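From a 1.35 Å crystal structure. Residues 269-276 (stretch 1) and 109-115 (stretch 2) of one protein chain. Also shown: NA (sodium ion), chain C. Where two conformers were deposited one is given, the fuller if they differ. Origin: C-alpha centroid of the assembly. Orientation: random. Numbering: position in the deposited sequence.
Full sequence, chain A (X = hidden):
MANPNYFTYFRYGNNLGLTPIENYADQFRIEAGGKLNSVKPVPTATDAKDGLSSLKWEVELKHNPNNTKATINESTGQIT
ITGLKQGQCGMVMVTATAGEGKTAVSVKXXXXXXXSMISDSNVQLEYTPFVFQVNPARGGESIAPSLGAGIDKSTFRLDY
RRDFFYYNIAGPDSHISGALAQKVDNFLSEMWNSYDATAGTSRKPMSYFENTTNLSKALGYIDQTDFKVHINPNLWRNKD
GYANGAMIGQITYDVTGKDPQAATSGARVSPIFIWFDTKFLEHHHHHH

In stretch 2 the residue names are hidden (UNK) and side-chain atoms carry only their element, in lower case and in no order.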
# COMPACT_ATOMS: atom_id res chain seq x y z
N VAL A 269 5.12 -6.70 11.38
CA VAL A 269 3.94 -6.73 10.48
C VAL A 269 4.17 -5.80 9.31
O VAL A 269 5.01 -4.88 9.40
CB VAL A 269 2.63 -6.34 11.24
CG1 VAL A 269 2.12 -7.50 12.10
CG2 VAL A 269 2.82 -5.04 12.04
N SER A 270 3.40 -5.97 8.24
CA SER A 270 3.40 -5.00 7.15
C SER A 270 1.95 -4.60 6.89
O SER A 270 1.29 -5.09 5.97
CB SER A 270 4.09 -5.53 5.90
OG SER A 270 5.45 -5.92 6.17
N PRO A 271 1.44 -3.68 7.73
CA PRO A 271 -0.01 -3.42 7.80
C PRO A 271 -0.52 -2.31 6.86
O PRO A 271 -1.74 -2.05 6.84
CB PRO A 271 -0.16 -2.98 9.27
CG PRO A 271 1.11 -2.18 9.53
CD PRO A 271 2.19 -3.04 8.84
N ILE A 272 0.38 -1.64 6.16
CA ILE A 272 -0.05 -0.45 5.40
C ILE A 272 0.71 -0.32 4.08
O ILE A 272 1.93 -0.49 4.03
CB ILE A 272 0.07 0.84 6.27
CG1 ILE A 272 -0.55 2.07 5.57
CG2 ILE A 272 1.51 1.14 6.65
CD1 ILE A 272 -0.68 3.29 6.48
N PHE A 273 -0.03 0.01 3.04
CA PHE A 273 0.55 0.37 1.77
C PHE A 273 0.46 1.87 1.55
O PHE A 273 -0.60 2.46 1.88
CB PHE A 273 -0.18 -0.35 0.61
CG PHE A 273 0.64 -1.37 -0.12
CD1 PHE A 273 1.65 -0.97 -0.99
CD2 PHE A 273 0.30 -2.70 0.00
CE1 PHE A 273 2.41 -1.92 -1.68
CE2 PHE A 273 1.03 -3.67 -0.70
CZ PHE A 273 2.06 -3.26 -1.55
N ILE A 274 1.50 2.52 1.07
CA ILE A 274 1.44 3.93 0.75
C ILE A 274 1.35 4.06 -0.78
O ILE A 274 2.18 3.52 -1.51
CB ILE A 274 2.73 4.68 1.19
CG1 ILE A 274 3.10 4.39 2.65
CG2 ILE A 274 2.60 6.17 0.88
CD1 ILE A 274 2.02 4.53 3.66
N TRP A 275 0.32 4.73 -1.29
CA TRP A 275 0.12 4.90 -2.71
C TRP A 275 0.32 6.34 -3.06
O TRP A 275 -0.52 7.20 -2.64
CB TRP A 275 -1.24 4.36 -3.14
CG TRP A 275 -1.59 4.50 -4.59
CD1 TRP A 275 -0.82 5.00 -5.63
CD2 TRP A 275 -2.87 4.16 -5.18
NE1 TRP A 275 -1.54 4.96 -6.83
CE2 TRP A 275 -2.78 4.47 -6.60
CE3 TRP A 275 -4.06 3.65 -4.67
CZ2 TRP A 275 -3.85 4.29 -7.46
CZ3 TRP A 275 -5.13 3.45 -5.53
CH2 TRP A 275 -5.03 3.76 -6.91
N PHE A 276 1.38 6.70 -3.75
CA PHE A 276 1.71 8.06 -4.17
C PHE A 276 1.09 8.35 -5.51
O PHE A 276 1.26 7.61 -6.48
CB PHE A 276 3.24 8.21 -4.35
CG PHE A 276 4.05 7.79 -3.16
CD1 PHE A 276 4.40 8.69 -2.14
CD2 PHE A 276 4.53 6.48 -3.07
CE1 PHE A 276 5.16 8.30 -1.06
CE2 PHE A 276 5.29 6.09 -1.98
CZ PHE A 276 5.61 6.98 -0.97
N UNK A 109 -5.54 -0.81 -12.87
CA UNK A 109 -5.64 -0.20 -11.51
C UNK A 109 -5.17 -1.21 -10.48
O UNK A 109 -5.34 -2.40 -10.67
c UNK A 109 -7.10 0.11 -11.18
c UNK A 109 -9.27 1.29 -11.86
n UNK A 109 -9.72 0.83 -10.72
c UNK A 109 -7.81 1.05 -12.16
o UNK A 109 -9.96 1.97 -12.65
N UNK A 110 -4.59 -0.74 -9.38
CA UNK A 110 -4.25 -1.67 -8.30
C UNK A 110 -5.46 -2.10 -7.46
O UNK A 110 -6.46 -1.31 -7.31
c UNK A 110 -4.27 0.67 -9.05
c UNK A 110 -3.83 0.57 -7.60
c UNK A 110 -3.29 -0.84 -7.43
N UNK A 111 -5.40 -3.28 -6.87
CA UNK A 111 -6.27 -3.74 -5.81
C UNK A 111 -5.39 -4.24 -4.67
O UNK A 111 -4.43 -5.00 -4.94
c UNK A 111 -8.19 -5.25 -5.11
c UNK A 111 -7.29 -4.80 -6.27
c UNK A 111 -8.09 -4.30 -7.46
N UNK A 112 -5.68 -3.89 -3.44
CA UNK A 112 -4.87 -4.19 -2.30
C UNK A 112 -5.57 -5.11 -1.33
O UNK A 112 -6.81 -5.12 -1.22
c UNK A 112 -2.35 -1.83 -2.40
c UNK A 112 -3.75 -0.02 -3.95
c UNK A 112 -1.67 -0.89 -3.16
c UNK A 112 -4.50 -2.90 -1.59
c UNK A 112 -2.37 0.07 -3.91
c UNK A 112 -4.43 -0.97 -3.21
c UNK A 112 -3.74 -1.91 -2.44
N UNK A 113 -4.76 -5.89 -0.60
CA UNK A 113 -5.23 -6.86 0.38
C UNK A 113 -4.47 -6.76 1.67
O UNK A 113 -3.27 -6.52 1.65
c UNK A 113 -7.68 -8.94 -3.59
c UNK A 113 -5.12 -8.30 -0.18
c UNK A 113 -8.12 -9.27 -2.29
c UNK A 113 -5.99 -8.53 -1.35
c UNK A 113 -7.26 -9.09 -1.19
c UNK A 113 -6.41 -8.37 -3.76
c UNK A 113 -5.56 -8.19 -2.64
N UNK A 114 -5.17 -6.95 2.78
CA UNK A 114 -4.51 -7.03 4.10
C UNK A 114 -4.99 -8.24 4.81
O UNK A 114 -6.20 -8.43 5.02
n UNK A 114 -2.92 -6.12 8.13
c UNK A 114 -4.16 -5.87 8.58
n UNK A 114 -4.97 -5.75 7.51
c UNK A 114 -4.25 -5.88 6.37
c UNK A 114 -2.94 -6.13 6.77
c UNK A 114 -4.86 -5.80 4.97
N UNK A 115 -4.07 -9.12 5.20
CA UNK A 115 -4.40 -10.33 5.98
C UNK A 115 -4.11 -9.94 7.43
O UNK A 115 -2.94 -9.92 7.85
c UNK A 115 -5.05 -15.42 6.73
c UNK A 115 -5.15 -13.03 6.95
c UNK A 115 -4.14 -12.88 5.97
c UNK A 115 -3.62 -11.54 5.50
c UNK A 115 -4.05 -15.29 5.76
c UNK A 115 -3.61 -14.03 5.38
c UNK A 115 -5.61 -14.30 7.33
NA NA C . 7.31 -5.73 3.98
O HOH W 1 5.95 -7.49 2.71

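Position 109 is the first residue of stretch 2, within a strand that begins earlier in the chain. It has five side-chain atoms: three carbons in an unbranched chain, the third carrying one oxygen and one nitrogen. Its CB leaves the backbone sideways and the side chain makes no contact with stretch 1. A terminal amide on a chain of this length identifies Gln109; both amide atoms are hydrogen-bonded elsewhere in the structure.

At position 110 three side-chain carbons close a ring onto the backbone N and lie over one face of the Trp275 indole; the CA-to-CB bond points toward stretch 1. Only proline has such a ring, so this is Pro110, with its pucker C-gamma endo. Pro110 CG approaches Trp275 CH2 to 3.5 Å and stands 3.7 Å from the centroid of the Trp275 six-membered ring, 21° off the ring normal, so that the CG methylene meets the pi surface in a CH-pi contact.

Position 111 has three side-chain carbons, one carrying the other two. The CA-to-CB bond points away from stretch 1, and the side chain touches nothing there. Branching at CB without further atoms gives Val111.

Position 112 carries one carbon followed by a ring of six carbons, with no oxygen on the ring. The CA-to-CB bond points toward stretch 1, and the ring meets both Phe273 and Trp275. It is Phe112, with chi1 in the m well, and more of its area is covered by the contact than of any other residue in the two stretches. Phe112 CD2 lies 3.7 Å from Phe273 CD2, over one face of the Phe273 ring, while the contact falls at the edge of the Phe112 ring. The two ring planes are inclined at 59°, an oblique pairing. On Trp275, CE3 comes within 3.8 Å of Phe112 CE1, again obliquely, with the six-membered rings at 42°.

Position 113 repeats the pattern of one carbon and a six-carbon ring. Its CB points away, in keeping with alternation along a strand, and its ring stays clear of stretch 1. It is Phe113.

The side chain at position 114 is one carbon and a five-membered ring of three carbons and two nitrogens. The CA-to-CB bond points toward stretch 1, and the ring reaches Pro271, whose carbonyl O sits over one of its faces. Such a ring is an imidazole, hence His114, with chi1 in the t well. His114 NE2 is 4.0 Å from Pro271 CA; no hydrogen bond joins the two residues. His114 ND1 is satisfied elsewhere in the structure.

Position 115 again has one carbon and a six-carbon ring, out of reach of stretch 1, giving Phe115.

The contact works through alternation: Pro110, Phe112 and His114 lie in register with Trp275, Phe273 and Pro271, the strands running nearly antiparallel at 163°. Their axes stay 10.0 Å apart at closest and no hydrogen bond crosses, so the strands do not pair. The stretches bury 315 Å², both sides summed; apolar contacts join Phe273 and Trp275 to Phe112, and Trp275 to Pro110, while His114 packs against Pro271, including its carbonyl O.

Stretch 2 (109-115) QPVFFHF
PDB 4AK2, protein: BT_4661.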